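Cag-Z (Helicobacter pylori, PDB 1S2X) is of unknown function but is encoded on the cag pathogenicity island, which specifies a type IV secretion system, and probably serves that system. Local coordinates at residues T44-S49 against R57-L62; L83-Y88 against G176-I181; R90-K95 against I180-N185. The protein carries 1 engineered substitution. All coordinates share one frame; numbering follows the deposited sequence.

Contact 1. Residues T44-S49 against R57-L62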
loop_
_atom_site.group_PDB
_atom_site.type_symbol
_atom_site.label_atom_id
_atom_site.label_comp_id
_atom_site.label_asym_id
_atom_site.label_seq_id
_atom_site.Cartn_x
_atom_site.Cartn_y
_atom_site.Cartn_z
ATOM N N THR A 44 -1.124 22.948 7.378
ATOM C CA THR A 44 0.035 23.669 7.910
ATOM C C THR A 44 -0.231 24.288 9.277
ATOM O O THR A 44 0.682 24.377 10.112
ATOM C CB THR A 44 0.488 24.780 6.940
ATOM O OG1 THR A 44 -0.630 25.646 6.711
ATOM C CG2 THR A 44 0.903 24.210 5.595
ATOM N N SER A 45 -1.451 24.726 9.566
ATOM C CA SER A 45 -1.772 25.332 10.857
ATOM C C SER A 45 -1.620 24.397 12.051
ATOM O O SER A 45 -1.545 24.884 13.194
ATOM C CB SER A 45 -3.199 25.899 10.823
ATOM O OG SER A 45 -4.183 24.882 10.916
ATOM N N LEU A 46 -1.549 23.079 11.881
ATOM C CA LEU A 46 -1.274 22.184 13.002
ATOM C C LEU A 46 -0.016 22.620 13.773
ATOM O O LEU A 46 0.101 22.480 14.988
ATOM C CB LEU A 46 -1.042 20.739 12.558
ATOM C CG LEU A 46 -2.228 20.012 11.934
ATOM C CD1 LEU A 46 -1.755 18.680 11.369
ATOM C CD2 LEU A 46 -3.352 19.876 12.961
ATOM N N LYS A 47 0.931 23.145 13.014
ATOM C CA LYS A 47 2.203 23.606 13.572
ATOM C C LYS A 47 1.983 24.753 14.544
ATOM O O LYS A 47 2.744 24.970 15.485
ATOM C CB LYS A 47 3.124 24.015 12.424
ATOM C CG LYS A 47 4.514 24.461 12.824
ATOM C CD LYS A 47 5.546 24.095 11.771
ATOM C CE LYS A 47 6.482 23.006 12.269
ATOM N NZ LYS A 47 6.796 23.166 13.715
ATOM N N ASP A 48 0.912 25.536 14.351
ATOM C CA ASP A 48 0.685 26.612 15.317
ATOM C C ASP A 48 -0.271 26.193 16.425
ATOM O O ASP A 48 -0.866 27.070 17.062
ATOM C CB ASP A 48 0.157 27.871 14.624
ATOM C CG ASP A 48 1.069 28.334 13.503
ATOM O OD1 ASP A 48 0.547 28.773 12.459
ATOM O OD2 ASP A 48 2.305 28.257 13.660
ATOM N N SER A 49 -0.440 24.886 16.668
ATOM C CA SER A 49 -1.351 24.499 17.749
ATOM C C SER A 49 -0.877 25.075 19.085
ATOM O O SER A 49 0.316 25.046 19.404
ATOM C CB SER A 49 -1.484 22.978 17.826
ATOM O OG SER A 49 -1.802 22.413 16.561
ATOM N N ARG A 57 -7.936 19.272 18.572
ATOM C CA ARG A 57 -9.062 20.007 18.031
ATOM C C ARG A 57 -8.781 20.358 16.569
ATOM O O ARG A 57 -9.655 20.297 15.715
ATOM C CB ARG A 57 -9.312 21.302 18.796
ATOM C CG ARG A 57 -10.480 22.091 18.216
ATOM C CD ARG A 57 -11.747 21.721 18.995
ATOM N NE ARG A 57 -11.472 21.667 20.430
ATOM C CZ ARG A 57 -11.409 22.727 21.224
ATOM N NH1 ARG A 57 -11.609 23.949 20.760
ATOM N NH2 ARG A 57 -11.150 22.564 22.519
ATOM N N ARG A 58 -7.532 20.735 16.292
ATOM C CA ARG A 58 -7.186 21.083 14.916
ATOM C C ARG A 58 -7.098 19.829 14.073
ATOM O O ARG A 58 -7.322 19.847 12.866
ATOM C CB ARG A 58 -5.862 21.847 14.909
ATOM C CG ARG A 58 -5.982 23.230 15.543
ATOM C CD ARG A 58 -4.734 24.066 15.299
ATOM N NE ARG A 58 -4.718 25.255 16.152
ATOM C CZ ARG A 58 -4.132 26.400 15.828
ATOM N NH1 ARG A 58 -3.508 26.543 14.665
ATOM N NH2 ARG A 58 -4.189 27.405 16.695
ATOM N N VAL A 59 -6.771 18.709 14.714
ATOM C CA VAL A 59 -6.752 17.430 13.987
ATOM C C VAL A 59 -8.174 16.984 13.653
ATOM O O VAL A 59 -8.443 16.562 12.524
ATOM C CB VAL A 59 -6.021 16.347 14.790
ATOM C CG1 VAL A 59 -6.231 14.974 14.144
ATOM C CG2 VAL A 59 -4.536 16.656 14.907
ATOM N N GLN A 60 -9.145 17.073 14.546
ATOM C CA GLN A 60 -10.546 16.925 14.179
ATOM C C GLN A 60 -10.979 17.781 12.992
ATOM O O GLN A 60 -11.598 17.342 12.026
ATOM C CB GLN A 60 -11.462 17.348 15.348
ATOM C CG GLN A 60 -11.502 16.349 16.488
ATOM C CD GLN A 60 -12.736 16.585 17.349
ATOM O OE1 GLN A 60 -13.736 17.153 16.914
ATOM N NE2 GLN A 60 -12.638 16.113 18.576
ATOM N N GLU A 61 -10.680 19.076 13.017
ATOM C CA GLU A 61 -11.055 19.937 11.888
ATOM C C GLU A 61 -10.386 19.509 10.598
ATOM O O GLU A 61 -10.930 19.620 9.499
ATOM C CB GLU A 61 -10.705 21.393 12.223
ATOM C CG GLU A 61 -11.338 22.433 11.318
ATOM C CD GLU A 61 -12.836 22.220 11.173
ATOM O OE1 GLU A 61 -13.547 22.249 12.200
ATOM O OE2 GLU A 61 -13.306 22.003 10.040
ATOM N N LEU A 62 -9.149 19.018 10.703
ATOM C CA LEU A 62 -8.457 18.475 9.545
ATOM C C LEU A 62 -9.207 17.277 8.972
ATOM O O LEU A 62 -9.313 17.160 7.753
ATOM C CB LEU A 62 -7.014 18.055 9.884
ATOM C CG LEU A 62 -6.164 17.558 8.719
ATOM C CD1 LEU A 62 -6.065 18.603 7.613
ATOM C CD2 LEU A 62 -4.769 17.176 9.193
#
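Arg-58 supplies the polar part of this contact, reaching from helix 52-68 to the backbone carbonyls of 44-49. Its chain, extended from CG to NE, carries the guanidinium alongside the turn, where NH1 makes a weak, bent hydrogen bond to Ser-45 O (3.0 Å, 124° at the hydrogen). Over one face of the guanidinium, Ser-49 CA sits 3.8 Å above the plane, over its centre, and Asp-48 O lies above it nearer the rim. The stronger polar partner is Asp-54, one helical turn earlier, which takes NE in a salt bridge. Asp-48 OD1 stays 5.1 Å from Arg-58 NH1, so any attraction is probably long-range. The fold is consistent with a helical hairpin: 44-49 is the link between helix 31-43 and helix 52-68, turned back on the second helix. Apolar contact comes from Leu-46, which slides past Arg-58 in the opposite direction, CD2 lying 3.7 Å from Arg-58 CB and 3.9 Å from Val-59 CG2. Its other methyl, CD1, meets Leu-62 CD2 at 4.0 Å, the two leucines crossing at about a right angle. Leu-62 also packs on Phe-38 and Tyr-42 of helix 31-43, and Val-59 on Ala-155 of helix 149-158.

Contact 2. Residues L83-Y88 against G176-I181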
loop_
_atom_site.group_PDB
_atom_site.type_symbol
_atom_site.label_atom_id
_atom_site.label_comp_id
_atom_site.label_asym_id
_atom_site.label_seq_id
_atom_site.Cartn_x
_atom_site.Cartn_y
_atom_site.Cartn_z
ATOM N N LEU A 83 -4.222 -4.784 -7.510
ATOM C CA LEU A 83 -2.839 -5.088 -7.825
ATOM C C LEU A 83 -2.429 -6.469 -7.347
ATOM O O LEU A 83 -1.823 -7.254 -8.069
ATOM C CB LEU A 83 -1.904 -4.053 -7.163
ATOM C CG LEU A 83 -0.417 -4.348 -7.406
ATOM C CD1 LEU A 83 0.184 -3.266 -8.285
ATOM C CD2 LEU A 83 0.332 -4.479 -6.092
ATOM N N VAL A 84 -2.747 -6.762 -6.087
ATOM C CA VAL A 84 -2.393 -8.050 -5.504
ATOM C C VAL A 84 -3.052 -9.199 -6.265
ATOM O O VAL A 84 -2.394 -10.213 -6.517
ATOM C CB VAL A 84 -2.778 -8.122 -4.020
ATOM C CG1 VAL A 84 -2.675 -9.546 -3.476
ATOM C CG2 VAL A 84 -1.886 -7.172 -3.230
ATOM N N LEU A 85 -4.323 -9.007 -6.602
ATOM C CA LEU A 85 -5.086 -10.019 -7.318
ATOM C C LEU A 85 -4.465 -10.270 -8.690
ATOM O O LEU A 85 -4.205 -11.417 -9.063
ATOM C CB LEU A 85 -6.547 -9.595 -7.429
ATOM C CG LEU A 85 -7.504 -10.614 -8.057
ATOM C CD1 LEU A 85 -7.572 -11.887 -7.228
ATOM C CD2 LEU A 85 -8.884 -10.004 -8.228
ATOM N N ALA A 86 -4.242 -9.174 -9.404
ATOM C CA ALA A 86 -3.719 -9.187 -10.757
ATOM C C ALA A 86 -2.335 -9.849 -10.815
ATOM O O ALA A 86 -2.069 -10.517 -11.817
ATOM C CB ALA A 86 -3.620 -7.797 -11.365
ATOM N N SER A 87 -1.539 -9.646 -9.786
ATOM C CA SER A 87 -0.208 -10.200 -9.601
ATOM C C SER A 87 -0.304 -11.707 -9.347
ATOM O O SER A 87 0.481 -12.495 -9.869
ATOM C CB SER A 87 0.515 -9.511 -8.439
ATOM O OG SER A 87 0.951 -8.203 -8.770
ATOM N N TYR A 88 -1.287 -12.084 -8.534
ATOM C CA TYR A 88 -1.567 -13.467 -8.188
ATOM C C TYR A 88 -1.986 -14.284 -9.413
ATOM O O TYR A 88 -1.533 -15.401 -9.604
ATOM C CB TYR A 88 -2.695 -13.557 -7.168
ATOM C CG TYR A 88 -3.146 -14.964 -6.846
ATOM C CD1 TYR A 88 -4.413 -15.404 -7.196
ATOM C CD2 TYR A 88 -2.302 -15.845 -6.183
ATOM C CE1 TYR A 88 -4.834 -16.689 -6.905
ATOM C CE2 TYR A 88 -2.718 -17.129 -5.888
ATOM C CZ TYR A 88 -3.979 -17.545 -6.246
ATOM O OH TYR A 88 -4.383 -18.827 -5.951
ATOM N N GLY A 176 0.423 -12.991 2.064
ATOM C CA GLY A 176 1.066 -14.086 2.770
ATOM C C GLY A 176 0.418 -15.424 2.474
ATOM O O GLY A 176 1.085 -16.450 2.290
ATOM N N THR A 177 -0.912 -15.439 2.402
ATOM C CA THR A 177 -1.631 -16.645 2.011
ATOM C C THR A 177 -1.522 -16.954 0.529
ATOM O O THR A 177 -1.558 -18.116 0.111
ATOM C CB THR A 177 -3.131 -16.503 2.343
ATOM O OG1 THR A 177 -3.199 -16.243 3.742
ATOM C CG2 THR A 177 -3.871 -17.795 2.046
ATOM N N LYS A 178 -1.399 -15.899 -0.278
ATOM C CA LYS A 178 -1.270 -16.132 -1.716
ATOM C C LYS A 178 0.153 -16.589 -2.017
ATOM O O LYS A 178 0.413 -17.352 -2.945
ATOM C CB LYS A 178 -1.656 -14.881 -2.498
ATOM C CG LYS A 178 -3.157 -14.657 -2.647
ATOM C CD LYS A 178 -3.437 -13.299 -3.265
ATOM C CE LYS A 178 -4.747 -13.276 -4.043
ATOM N NZ LYS A 178 -5.913 -12.974 -3.163
ATOM N N TYR A 179 1.084 -16.102 -1.196
ATOM C CA TYR A 179 2.469 -16.534 -1.297
ATOM C C TYR A 179 2.552 -18.034 -0.999
ATOM O O TYR A 179 3.248 -18.758 -1.702
ATOM C CB TYR A 179 3.382 -15.769 -0.342
ATOM C CG TYR A 179 4.787 -16.324 -0.265
ATOM C CD1 TYR A 179 5.193 -17.169 0.757
ATOM C CD2 TYR A 179 5.715 -15.990 -1.245
ATOM C CE1 TYR A 179 6.479 -17.664 0.807
ATOM C CE2 TYR A 179 7.005 -16.481 -1.207
ATOM C CZ TYR A 179 7.377 -17.314 -0.178
ATOM O OH TYR A 179 8.662 -17.802 -0.134
ATOM N N ILE A 180 1.863 -18.437 0.063
ATOM C CA ILE A 180 1.787 -19.852 0.423
ATOM C C ILE A 180 1.402 -20.656 -0.814
ATOM O O ILE A 180 2.115 -21.534 -1.280
ATOM C CB ILE A 180 0.751 -20.108 1.525
ATOM C CG1 ILE A 180 1.169 -19.576 2.902
ATOM C CG2 ILE A 180 0.405 -21.583 1.618
ATOM C CD1 ILE A 180 2.579 -19.022 2.913
ATOM N N ILE A 181 0.241 -20.293 -1.343
ATOM C CA ILE A 181 -0.297 -20.970 -2.515
ATOM C C ILE A 181 0.719 -21.023 -3.648
ATOM O O ILE A 181 1.043 -22.102 -4.143
ATOM C CB ILE A 181 -1.598 -20.286 -2.979
ATOM C CG1 ILE A 181 -2.691 -20.216 -1.910
ATOM C CG2 ILE A 181 -2.144 -20.946 -4.235
ATOM C CD1 ILE A 181 -4.043 -19.842 -2.481
#
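Tyr-88 holds CG anti to its backbone N (chi1 174°), and Lys-178 holds CG anti to its carbonyl carbon, torsions that start the two side chains toward each other. The ring and the aliphatic chain cross at about a right angle. The lysine runs over one face of the tyrosine: CG lies 3.8 Å from Tyr-88 CD2, and CE lies over the face near the CB end of the ring, 3.6 Å from Tyr-88 CG. Lys-178 CE stands 4.1 Å from the Tyr-88 ring centroid, a CH-pi contact. The ammonium itself contributes little, since Lys-178 NZ is 5.3 Å from that centroid, at most a weak cation-pi attraction; the bend at chi4 (86°) lifts NZ farther from the same face, where it pairs with Asp-174 one turn earlier on its own helix. Val-84 CG1 touches Lys-178 CD at 3.8 Å, while Ile-181 approaches the tyrosine at its edge, near the ring plane, with CG2 3.5 Å from Tyr-88 OH. Thus the lysine methylenes lie between the valine and the aromatic face, and the isoleucine borders the phenolic end. Phe-119 of helix 105-135 also touches Lys-178, and Ile-175 packs on Val-84. The two helical segments run parallel, their axes 1° apart in direction and 11.2 Å at closest approach, a wide spacing bridged by long side chains. Such side-by-side packing of helix 74-101, helix 105-135 and helix 161-183 is characteristic of an elongated all-helical bundle.

Contact 3. Residues R90-K95 against I180-N185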
loop_
_atom_site.group_PDB
_atom_site.type_symbol
_atom_site.label_atom_id
_atom_site.label_comp_id
_atom_site.label_asym_id
_atom_site.label_seq_id
_atom_site.Cartn_x
_atom_site.Cartn_y
_atom_site.Cartn_z
ATOM N N ARG A 90 -1.376 -13.506 -12.543
ATOM C CA ARG A 90 -0.232 -13.652 -13.447
ATOM C C ARG A 90 0.701 -14.763 -12.985
ATOM O O ARG A 90 1.102 -15.655 -13.735
ATOM C CB ARG A 90 0.521 -12.327 -13.545
ATOM C CG ARG A 90 1.756 -12.305 -14.421
ATOM C CD ARG A 90 1.558 -13.043 -15.735
ATOM N NE ARG A 90 2.840 -13.436 -16.328
ATOM C CZ ARG A 90 3.006 -13.735 -17.611
ATOM N NH1 ARG A 90 4.205 -14.079 -18.054
ATOM N NH2 ARG A 90 1.985 -13.693 -18.456
ATOM N N CYS A 91 1.081 -14.746 -11.708
ATOM C CA CYS A 91 1.976 -15.779 -11.197
ATOM C C CYS A 91 1.361 -17.171 -11.220
ATOM O O CYS A 91 2.082 -18.161 -11.408
ATOM C CB CYS A 91 2.413 -15.428 -9.768
ATOM S SG CYS A 91 3.347 -13.870 -9.685
ATOM N N LYS A 92 0.049 -17.278 -11.029
ATOM C CA LYS A 92 -0.589 -18.588 -10.990
ATOM C C LYS A 92 -0.537 -19.271 -12.364
ATOM O O LYS A 92 -0.291 -20.477 -12.404
ATOM C CB LYS A 92 -2.038 -18.508 -10.509
ATOM C CG LYS A 92 -2.522 -19.820 -9.902
ATOM C CD LYS A 92 -3.535 -19.579 -8.798
ATOM C CE LYS A 92 -4.580 -20.674 -8.703
ATOM N NZ LYS A 92 -5.348 -20.818 -9.976
ATOM N N GLN A 93 -0.764 -18.481 -13.396
ATOM C CA GLN A 93 -0.728 -18.830 -14.798
ATOM C C GLN A 93 0.699 -19.213 -15.185
ATOM O O GLN A 93 0.940 -20.246 -15.808
ATOM C CB GLN A 93 -1.216 -17.679 -15.676
ATOM C CG GLN A 93 -0.559 -17.598 -17.046
ATOM C CD GLN A 93 -1.400 -16.841 -18.060
ATOM O OE1 GLN A 93 -0.973 -16.583 -19.189
ATOM N NE2 GLN A 93 -2.620 -16.483 -17.664
ATOM N N GLU A 94 1.642 -18.362 -14.789
ATOM C CA GLU A 94 3.051 -18.683 -15.004
ATOM C C GLU A 94 3.341 -20.029 -14.342
ATOM O O GLU A 94 3.868 -20.945 -14.977
ATOM C CB GLU A 94 3.971 -17.593 -14.463
ATOM C CG GLU A 94 3.999 -16.323 -15.298
ATOM C CD GLU A 94 5.115 -15.367 -14.927
ATOM O OE1 GLU A 94 6.134 -15.773 -14.330
ATOM O OE2 GLU A 94 4.974 -14.171 -15.261
ATOM N N LYS A 95 2.973 -20.121 -13.062
ATOM C CA LYS A 95 3.205 -21.332 -12.289
ATOM C C LYS A 95 2.667 -22.555 -13.023
ATOM O O LYS A 95 3.313 -23.599 -13.085
ATOM C CB LYS A 95 2.570 -21.258 -10.900
ATOM C CG LYS A 95 3.331 -22.104 -9.882
ATOM C CD LYS A 95 2.570 -22.246 -8.569
ATOM C CE LYS A 95 2.070 -23.671 -8.383
ATOM N NZ LYS A 95 2.143 -24.094 -6.956
ATOM N N ILE A 180 1.863 -18.437 0.063
ATOM C CA ILE A 180 1.787 -19.852 0.423
ATOM C C ILE A 180 1.402 -20.656 -0.814
ATOM O O ILE A 180 2.115 -21.534 -1.280
ATOM C CB ILE A 180 0.751 -20.108 1.525
ATOM C CG1 ILE A 180 1.169 -19.576 2.902
ATOM C CG2 ILE A 180 0.405 -21.583 1.618
ATOM C CD1 ILE A 180 2.579 -19.022 2.913
ATOM N N ILE A 181 0.241 -20.293 -1.343
ATOM C CA ILE A 181 -0.297 -20.970 -2.515
ATOM C C ILE A 181 0.719 -21.023 -3.648
ATOM O O ILE A 181 1.043 -22.102 -4.143
ATOM C CB ILE A 181 -1.598 -20.286 -2.979
ATOM C CG1 ILE A 181 -2.691 -20.216 -1.910
ATOM C CG2 ILE A 181 -2.144 -20.946 -4.235
ATOM C CD1 ILE A 181 -4.043 -19.842 -2.481
ATOM N N LEU A 182 1.226 -19.874 -4.069
ATOM C CA LEU A 182 2.092 -19.785 -5.232
ATOM C C LEU A 182 3.416 -20.505 -5.042
ATOM O O LEU A 182 4.078 -20.910 -6.001
ATOM C CB LEU A 182 2.377 -18.311 -5.550
ATOM C CG LEU A 182 1.261 -17.553 -6.258
ATOM C CD1 LEU A 182 1.621 -16.078 -6.409
ATOM C CD2 LEU A 182 0.968 -18.156 -7.624
ATOM N N SER A 183 3.843 -20.668 -3.791
ATOM C CA SER A 183 5.175 -21.227 -3.607
ATOM C C SER A 183 5.181 -22.739 -3.398
ATOM O O SER A 183 6.280 -23.294 -3.253
ATOM C CB SER A 183 5.831 -20.545 -2.401
ATOM O OG SER A 183 5.135 -20.902 -1.217
ATOM N N LYS A 184 4.012 -23.360 -3.377
ATOM C CA LYS A 184 3.809 -24.758 -3.047
ATOM C C LYS A 184 4.886 -25.684 -3.606
ATOM O O LYS A 184 4.905 -25.980 -4.793
ATOM C CB LYS A 184 2.440 -25.258 -3.556
ATOM C CG LYS A 184 2.371 -26.778 -3.560
ATOM C CD LYS A 184 2.435 -27.305 -2.136
ATOM C CE LYS A 184 1.224 -26.868 -1.337
ATOM N NZ LYS A 184 0.187 -27.938 -1.231
ATOM N N ASN A 185 5.770 -26.121 -2.717
ATOM C CA ASN A 185 6.898 -26.980 -3.039
ATOM C C ASN A 185 6.540 -28.060 -4.063
ATOM O O ASN A 185 5.349 -28.315 -4.339
ATOM C CB ASN A 185 7.432 -27.628 -1.736
ATOM C CG ASN A 185 7.838 -26.567 -0.717
ATOM O OD1 ASN A 185 8.879 -25.928 -0.858
ATOM N ND2 ASN A 185 7.014 -26.390 0.318
#
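Segments 90-95 and 180-185 come closest in backbone at Lys-92 and Leu-182, whose CA atoms are 6.5 Å apart, near the C-terminal end of helix 161-183. Leu-182 carries the apolar contact, its two methyls spread over the facing helix. CD1 meets Cys-91 CB at 3.5 Å, and CD2 lies against backbone, 3.6 Å from Lys-92 N. Phe-119 of helix 105-135 touches Leu-182, and Ile-115 of that helix touches Cys-91, so a third helix closes this seam. Farther along, Lys-95, its chain bent at chi3 and chi4, reaches toward residues 181-184: its CD rests 3.3 Å from Leu-182 O, and its NZ comes within 3.6 Å of Ile-181 O and of Lys-184 CB. These are approaches without a hydrogen bond, although the positive end would probably be attracted by the carbonyl-rich C terminus. Glu-99, one turn on in its own helix, offers the ammonium a long, weak ion pair. A buried leucine, with a lysine chain close to the carbonyls of Ile-181 and Leu-182, thus joins helix 74-101 to the C-terminal part of helix 161-183 beside helix 105-135, as in the packing of neighbouring helices in an all-helical bundle.

Contacts 2 and 3 hold the same pair, helix 74-101 and helix 161-183; their centres lie 8 Å apart, and they share Ile-180 and Ile-181. They also touch, Tyr-88 CD2 meeting Leu-182 CD1 at 3.9 Å, so one seam continues from the lysine-tyrosine packing of contact 2, a surface contact, into the buried leucine of the partly buried contact 3. Contact 1 is separate, on the opposite side of the chain's centre, its centre 39 Å from that of contact 2. Also partly buried, it is local in sequence, and a hydrogen bond, though weak, joins its segments. The other two join distant residues, contact 2 by methylenes over an aromatic face, contact 3 by leucine against Cys-91 and backbone.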